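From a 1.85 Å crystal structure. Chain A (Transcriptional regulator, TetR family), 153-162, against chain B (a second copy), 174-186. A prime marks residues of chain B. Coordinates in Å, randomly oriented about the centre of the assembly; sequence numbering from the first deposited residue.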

ATOM      1  N   LEU A 153      16.880  12.962  -2.396  1.00 24.31           N
ATOM      2  CA  LEU A 153      16.206  12.148  -1.391  1.00 24.37           C
ATOM      3  C   LEU A 153      14.696  12.374  -1.432  1.00 22.60           C
ATOM      4  O   LEU A 153      13.939  11.417  -1.327  1.00 22.27           O
ATOM      5  N   SER A 154      14.266  13.636  -1.552  1.00 22.73           N
ATOM      6  CA  SER A 154      12.853  13.980  -1.619  1.00 22.36           C
ATOM      7  C   SER A 154      12.194  13.357  -2.853  1.00 20.61           C
ATOM      8  O   SER A 154      11.092  12.771  -2.770  1.00 18.04           O
ATOM      9  N   LEU A 155      12.864  13.467  -3.998  1.00 20.24           N
ATOM     10  CA  LEU A 155      12.310  12.909  -5.238  1.00 19.92           C
ATOM     11  C   LEU A 155      12.340  11.378  -5.214  1.00 18.47           C
ATOM     12  O   LEU A 155      11.407  10.725  -5.698  1.00 18.15           O
ATOM     13  N   ALA A 156      13.417  10.805  -4.675  1.00 17.92           N
ATOM     14  CA  ALA A 156      13.490   9.356  -4.540  1.00 17.47           C
ATOM     15  C   ALA A 156      12.272   8.866  -3.727  1.00 16.41           C
ATOM     16  O   ALA A 156      11.631   7.899  -4.086  1.00 15.92           O
ATOM     17  N   LYS A 157      11.958   9.553  -2.636  1.00 16.92           N
ATOM     18  CA  LYS A 157      10.818   9.162  -1.797  1.00 16.78           C
ATOM     19  C   LYS A 157       9.461   9.382  -2.469  1.00 16.40           C
ATOM     20  O   LYS A 157       8.559   8.584  -2.266  1.00 16.56           O
ATOM     21  N   GLN A 158       9.321  10.426  -3.292  1.00 16.80           N
ATOM     22  CA  GLN A 158       8.082  10.622  -4.042  1.00 17.40           C
ATOM     23  C   GLN A 158       7.887   9.506  -5.056  1.00 16.94           C
ATOM     24  O   GLN A 158       6.776   8.966  -5.243  1.00 15.42           O
ATOM     25  N   ILE A 159       8.985   9.144  -5.717  1.00 17.12           N
ATOM     26  CA  ILE A 159       8.915   8.154  -6.749  1.00 17.49           C
ATOM     27  C   ILE A 159       8.481   6.816  -6.162  1.00 16.04           C
ATOM     28  O   ILE A 159       7.573   6.190  -6.699  1.00 15.26           O
ATOM     29  N   ILE A 160       9.113   6.371  -5.075  1.00 16.58           N
ATOM     30  CA  ILE A 160       8.765   5.050  -4.525  1.00 15.54           C
ATOM     31  C   ILE A 160       7.364   5.079  -3.921  1.00 15.10           C
ATOM     32  O   ILE A 160       6.653   4.081  -3.993  1.00 13.93           O
ATOM     33  N   SER A 161       6.962   6.208  -3.339  1.00 15.65           N
ATOM     34  CA  SER A 161       5.591   6.347  -2.834  1.00 15.82           C
ATOM     35  C   SER A 161       4.590   6.194  -3.978  1.00 15.71           C
ATOM     36  O   SER A 161       3.581   5.480  -3.854  1.00 15.08           O
ATOM     37  N   LEU A 162       4.880   6.840  -5.107  1.00 15.34           N
ATOM     38  CA  LEU A 162       3.967   6.817  -6.229  1.00 16.97           C
ATOM     39  C   LEU A 162       3.915   5.421  -6.840  1.00 15.28           C
ATOM     40  O   LEU A 162       2.848   4.959  -7.209  1.00 15.23           O
TER
ATOM     41  N   GLY B 174       8.477   6.427  10.929  1.00 20.27           N
ATOM     42  CA  GLY B 174       8.219   7.802  11.341  1.00 21.91           C
ATOM     43  C   GLY B 174       8.926   8.804  10.440  1.00 22.98           C
ATOM     44  O   GLY B 174       9.327   9.880  10.920  1.00 24.10           O
ATOM     45  N   ASP B 175       9.137   8.467   9.151  1.00 22.82           N
ATOM     46  CA  ASP B 175       9.821   9.430   8.248  1.00 24.03           C
ATOM     47  C   ASP B 175       8.774  10.393   7.657  1.00 23.46           C
ATOM     48  O   ASP B 175       8.052  10.068   6.724  1.00 23.31           O
ATOM     49  N   GLU B 176       8.698  11.588   8.235  1.00 25.31           N
ATOM     50  CA  GLU B 176       7.730  12.607   7.812  1.00 24.66           C
ATOM     51  C   GLU B 176       7.916  13.056   6.378  1.00 24.27           C
ATOM     52  O   GLU B 176       6.994  13.588   5.751  1.00 23.04           O
ATOM     53  N   THR B 177       9.130  12.915   5.865  1.00 24.07           N
ATOM     54  CA  THR B 177       9.420  13.458   4.556  1.00 24.25           C
ATOM     55  C   THR B 177       8.629  12.733   3.455  1.00 21.53           C
ATOM     56  O   THR B 177       8.371  13.328   2.407  1.00 21.38           O
ATOM     57  N   PHE B 178       8.212  11.477   3.696  1.00 19.36           N
ATOM     58  CA  PHE B 178       7.317  10.795   2.762  1.00 17.84           C
ATOM     59  C   PHE B 178       6.010  11.577   2.606  1.00 18.27           C
ATOM     60  O   PHE B 178       5.486  11.729   1.492  1.00 18.41           O
ATOM     61  N   LEU B 179       5.508  12.095   3.721  1.00 18.25           N
ATOM     62  CA  LEU B 179       4.270  12.863   3.724  1.00 19.16           C
ATOM     63  C   LEU B 179       4.481  14.289   3.201  1.00 19.96           C
ATOM     64  O   LEU B 179       3.616  14.846   2.490  1.00 20.35           O
ATOM     65  N   GLU B 180       5.609  14.895   3.555  1.00 21.72           N
ATOM     66  CA  GLU B 180       6.002  16.187   2.959  1.00 23.27           C
ATOM     67  C   GLU B 180       6.004  16.125   1.429  1.00 22.82           C
ATOM     68  O   GLU B 180       5.513  17.044   0.768  1.00 23.71           O
ATOM     69  N   GLY B 181       6.523  15.030   0.871  1.00 22.15           N
ATOM     70  CA  GLY B 181       6.495  14.772  -0.571  1.00 21.50           C
ATOM     71  C   GLY B 181       5.117  14.794  -1.223  1.00 21.01           C
ATOM     72  O   GLY B 181       4.961  15.257  -2.358  1.00 20.41           O
ATOM     73  N   VAL B 182       4.108  14.322  -0.502  1.00 19.18           N
ATOM     74  CA  VAL B 182       2.757  14.411  -0.992  1.00 19.40           C
ATOM     75  C   VAL B 182       2.346  15.881  -1.114  1.00 20.75           C
ATOM     76  O   VAL B 182       1.825  16.300  -2.144  1.00 21.71           O
ATOM     77  N   ARG B 183       2.586  16.657  -0.057  1.00 24.75           N
ATOM     78  CA  ARG B 183       2.199  18.068  -0.030  1.00 25.14           C
ATOM     79  C   ARG B 183       2.986  18.860  -1.084  1.00 25.43           C
ATOM     80  O   ARG B 183       2.417  19.688  -1.793  1.00 25.47           O
ATOM     81  N   HIS B 184       4.281  18.575  -1.198  1.00 26.67           N
ATOM     82  CA  HIS B 184       5.144  19.202  -2.215  1.00 28.43           C
ATOM     83  C   HIS B 184       4.570  18.974  -3.624  1.00 26.87           C
ATOM     84  O   HIS B 184       4.488  19.905  -4.440  1.00 28.38           O
ATOM     85  N   PHE B 185       4.140  17.748  -3.904  1.00 25.13           N
ATOM     86  CA  PHE B 185       3.538  17.423  -5.192  1.00 23.99           C
ATOM     87  C   PHE B 185       2.252  18.223  -5.455  1.00 23.89           C
ATOM     88  O   PHE B 185       2.043  18.775  -6.563  1.00 24.65           O
ATOM     89  N   ILE B 186       1.384  18.261  -4.454  1.00 22.83           N
ATOM     90  CA  ILE B 186       0.144  19.049  -4.512  1.00 24.23           C
ATOM     91  C   ILE B 186       0.482  20.520  -4.785  1.00 26.48           C
ATOM     92  O   ILE B 186      -0.073  21.133  -5.702  1.00 28.88           O
TER

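What anchors the two stretches to each other? The salt bridge from Lys157 NZ to Asp175′ OD2, at 2.7 Å, is the short charged contact. Lys157 points toward the partner with chi1 m and chi2 to chi4 all t, an extended chain that carries its ammonium to the turn before the second helix. There NZ also gives a weak hydrogen bond to Thr177′ OG1 (3.3 Å), and water 2 joins the same pair, accepting from Lys157 NZ (2.8 Å) and donating to Thr177′ OG1 (3.0 Å). Asp175′, chi1 t, has its other oxygen occupied at home: OD1 caps the helix by accepting from Thr177′ N at 3.0 Å, and also accepts from Thr177′ OG1 at 2.5 Å.

How does Gln158 reach a backbone partner? Its CB leaves sideways, but with chi1 m and chi2 t the amide end comes nearer, and NE2 donates to Gly181′ O at 2.9 Å. The helices cross at 86°, and Gly181′ lets them sit close: a CB there would point toward Gln158 and lie only 3.1 Å from its CG. Beyond, Gln158 NE2 lies 3.8 Å from CB of Phe185′ (chi1 t).

What does the ring of Phe178′ pack against? Chi1 m brings its end nearer to the first helix, where Lys157 CD covers one face, 4.1 Å from the ring centroid. At the edge lie Ser161 OG, 3.6 Å from Phe178′ CD1, and Ile160 CG2, 4.3 Å from Phe178′ CE1. Ser161, chi1 m, donates from OG to its own helix at Lys157 O (2.7 Å).

Where does water fill in? Water 3 donates to Ser161 OG (3.2 Å) and lies 2.7 Å from Phe178′ O, linking the helices beside the ring. Toward the margin, Ser154, chi1 t, brings OG to 4.4 Å from His184′ CD2, a loose contact.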

ATOM      1  CB  LEU A 153      16.761  12.476  -0.003  1.00 26.91           C
ATOM      2  CG  LEU A 153      16.655  11.432   1.109  1.00 30.07           C
ATOM      3  CD1 LEU A 153      17.149  10.027   0.668  1.00 31.65           C
ATOM      4  CD2 LEU A 153      17.455  11.944   2.333  1.00 35.64           C
ATOM      5  CB  SER A 154      12.651  15.507  -1.635  1.00 25.25           C
ATOM      6  OG  SER A 154      11.265  15.828  -1.817  1.00 26.70           O
ATOM      7  CB  LEU A 155      13.073  13.441  -6.461  1.00 21.78           C
ATOM      8  CG  LEU A 155      12.548  13.112  -7.865  1.00 23.54           C
ATOM      9  CD1 LEU A 155      11.061  13.359  -7.991  1.00 26.66           C
ATOM     10  CD2 LEU A 155      13.314  13.941  -8.952  1.00 29.54           C
ATOM     11  CB  ALA A 156      14.817   8.939  -3.866  1.00 17.33           C
ATOM     12  CB  LYS A 157      10.894   9.842  -0.428  1.00 18.29           C
ATOM     13  CG  LYS A 157      12.105   9.310   0.386  1.00 19.50           C
ATOM     14  CD  LYS A 157      12.280   9.965   1.710  1.00 21.56           C
ATOM     15  CE  LYS A 157      13.463   9.327   2.447  1.00 26.15           C
ATOM     16  NZ  LYS A 157      13.943  10.100   3.616  1.00 28.00           N
ATOM     17  CB  GLN A 158       8.081  11.975  -4.767  1.00 18.64           C
ATOM     18  CG  GLN A 158       7.797  13.174  -3.896  1.00 20.85           C
ATOM     19  CD  GLN A 158       7.884  14.453  -4.714  1.00 22.95           C
ATOM     20  OE1 GLN A 158       8.826  14.619  -5.482  1.00 25.21           O
ATOM     21  NE2 GLN A 158       6.902  15.338  -4.576  1.00 25.82           N
ATOM     22  CB  ILE A 159      10.249   7.973  -7.496  1.00 18.64           C
ATOM     23  CG1 ILE A 159      10.534   9.179  -8.392  1.00 19.66           C
ATOM     24  CG2 ILE A 159      10.211   6.702  -8.377  1.00 18.69           C
ATOM     25  CD1 ILE A 159      11.986   9.198  -8.885  1.00 18.49           C
ATOM     26  CB  ILE A 160       9.851   4.460  -3.543  1.00 16.42           C
ATOM     27  CG1 ILE A 160       9.570   2.969  -3.200  1.00 17.44           C
ATOM     28  CG2 ILE A 160       9.975   5.270  -2.295  1.00 15.16           C
ATOM     29  CD1 ILE A 160       9.249   2.027  -4.397  1.00 18.31           C
ATOM     30  CB  SER A 161       5.394   7.698  -2.148  1.00 17.33           C
ATOM     31  OG  SER A 161       6.300   7.834  -1.063  1.00 18.04           O
ATOM     32  CB  LEU A 162       4.374   7.843  -7.274  1.00 18.58           C
ATOM     33  CG  LEU A 162       3.431   8.188  -8.408  1.00 23.06           C
ATOM     34  CD1 LEU A 162       1.976   8.443  -7.934  1.00 25.86           C
ATOM     35  CD2 LEU A 162       3.983   9.422  -9.110  1.00 28.90           C
TER
ATOM     36  CB  ASP B 175      10.656   8.728   7.167  1.00 24.46           C
ATOM     37  CG  ASP B 175      11.490   9.686   6.356  1.00 25.29           C
ATOM     38  OD1 ASP B 175      11.317  10.915   6.474  1.00 26.62           O
ATOM     39  OD2 ASP B 175      12.330   9.212   5.579  1.00 29.89           O
ATOM     40  CB  GLU B 176       7.847  13.848   8.723  1.00 27.21           C
ATOM     41  CG  GLU B 176       7.528  13.553  10.178  1.00 29.64           C
ATOM     42  CD  GLU B 176       7.590  14.767  11.086  1.00 33.49           C
ATOM     43  OE1 GLU B 176       7.442  15.908  10.595  1.00 36.61           O
ATOM     44  OE2 GLU B 176       7.770  14.574  12.310  1.00 35.92           O
ATOM     45  CB  THR B 177      10.946  13.520   4.284  1.00 26.61           C
ATOM     46  OG1 THR B 177      11.482  12.218   4.323  1.00 27.99           O
ATOM     47  CG2 THR B 177      11.652  14.368   5.346  1.00 29.66           C
ATOM     48  CB  PHE B 178       6.995   9.383   3.218  1.00 16.75           C
ATOM     49  CG  PHE B 178       8.128   8.404   3.031  1.00 15.19           C
ATOM     50  CD1 PHE B 178       8.445   7.909   1.777  1.00 14.70           C
ATOM     51  CD2 PHE B 178       8.881   7.994   4.109  1.00 15.11           C
ATOM     52  CE1 PHE B 178       9.498   7.033   1.619  1.00 16.13           C
ATOM     53  CE2 PHE B 178       9.921   7.081   3.966  1.00 16.27           C
ATOM     54  CZ  PHE B 178      10.225   6.599   2.719  1.00 18.01           C
ATOM     55  CB  LEU B 179       3.682  12.915   5.138  1.00 20.00           C
ATOM     56  CG  LEU B 179       3.566  11.591   5.895  1.00 20.48           C
ATOM     57  CD1 LEU B 179       3.398  11.835   7.404  1.00 23.60           C
ATOM     58  CD2 LEU B 179       2.485  10.746   5.312  1.00 19.57           C
ATOM     59  CB  GLU B 180       7.358  16.654   3.508  1.00 25.27           C
ATOM     60  CG  GLU B 180       7.354  16.903   5.035  1.00 26.39           C
ATOM     61  CD  GLU B 180       8.716  17.214   5.625  1.00 32.28           C
ATOM     62  OE1 GLU B 180       9.749  17.089   4.920  1.00 31.43           O
ATOM     63  OE2 GLU B 180       8.738  17.604   6.814  1.00 35.10           O
ATOM     64  CB  VAL B 182       1.754  13.669  -0.085  1.00 18.58           C
ATOM     65  CG1 VAL B 182       0.345  13.796  -0.675  1.00 19.69           C
ATOM     66  CG2 VAL B 182       2.172  12.209   0.106  1.00 18.19           C
ATOM     67  CB  ARG B 183       2.390  18.621   1.376  1.00 27.84           C
ATOM     68  CG  ARG B 183       2.066  20.101   1.572  1.00 30.75           C
ATOM     69  CD  ARG B 183       0.660  20.526   1.159  1.00 30.82           C
ATOM     70  NE  ARG B 183       0.465  21.964   1.429  1.00 32.78           N
ATOM     71  CZ  ARG B 183      -0.042  22.470   2.552  1.00 37.56           C
ATOM     72  NH1 ARG B 183      -0.448  21.665   3.534  1.00 40.29           N
ATOM     73  NH2 ARG B 183      -0.144  23.796   2.708  1.00 40.03           N
ATOM     74  CB  HIS B 184       6.588  18.678  -2.123  1.00 31.82           C
ATOM     75  CG  HIS B 184       7.369  19.212  -0.955  1.00 36.51           C
ATOM     76  ND1 HIS B 184       7.328  20.537  -0.566  1.00 41.17           N
ATOM     77  CD2 HIS B 184       8.255  18.607  -0.124  1.00 40.95           C
ATOM     78  CE1 HIS B 184       8.126  20.714   0.476  1.00 46.40           C
ATOM     79  NE2 HIS B 184       8.700  19.558   0.764  1.00 46.51           N
ATOM     80  CB  PHE B 185       3.240  15.920  -5.284  1.00 24.13           C
ATOM     81  CG  PHE B 185       2.526  15.525  -6.539  1.00 24.50           C
ATOM     82  CD1 PHE B 185       3.206  15.405  -7.729  1.00 28.28           C
ATOM     83  CD2 PHE B 185       1.169  15.289  -6.540  1.00 24.80           C
ATOM     84  CE1 PHE B 185       2.535  15.041  -8.910  1.00 31.14           C
ATOM     85  CE2 PHE B 185       0.505  14.913  -7.722  1.00 27.52           C
ATOM     86  CZ  PHE B 185       1.185  14.791  -8.888  1.00 29.28           C
ATOM     87  CB  ILE B 186      -0.665  18.897  -3.193  1.00 24.54           C
ATOM     88  CG1 ILE B 186      -1.223  17.478  -3.075  1.00 24.57           C
ATOM     89  CG2 ILE B 186      -1.830  19.907  -3.113  1.00 26.77           C
ATOM     90  CD1 ILE B 186      -1.860  17.156  -1.719  1.00 26.96           C
TER
HETATM   91  O   HOH W   1       9.337  12.809  -0.682  1.00 26.62           O
HETATM   92  O   HOH W   2      14.205  12.888   3.230  1.00 39.41           O
HETATM   93  O   HOH W   3       6.693  10.958  -0.747  1.00 22.64           O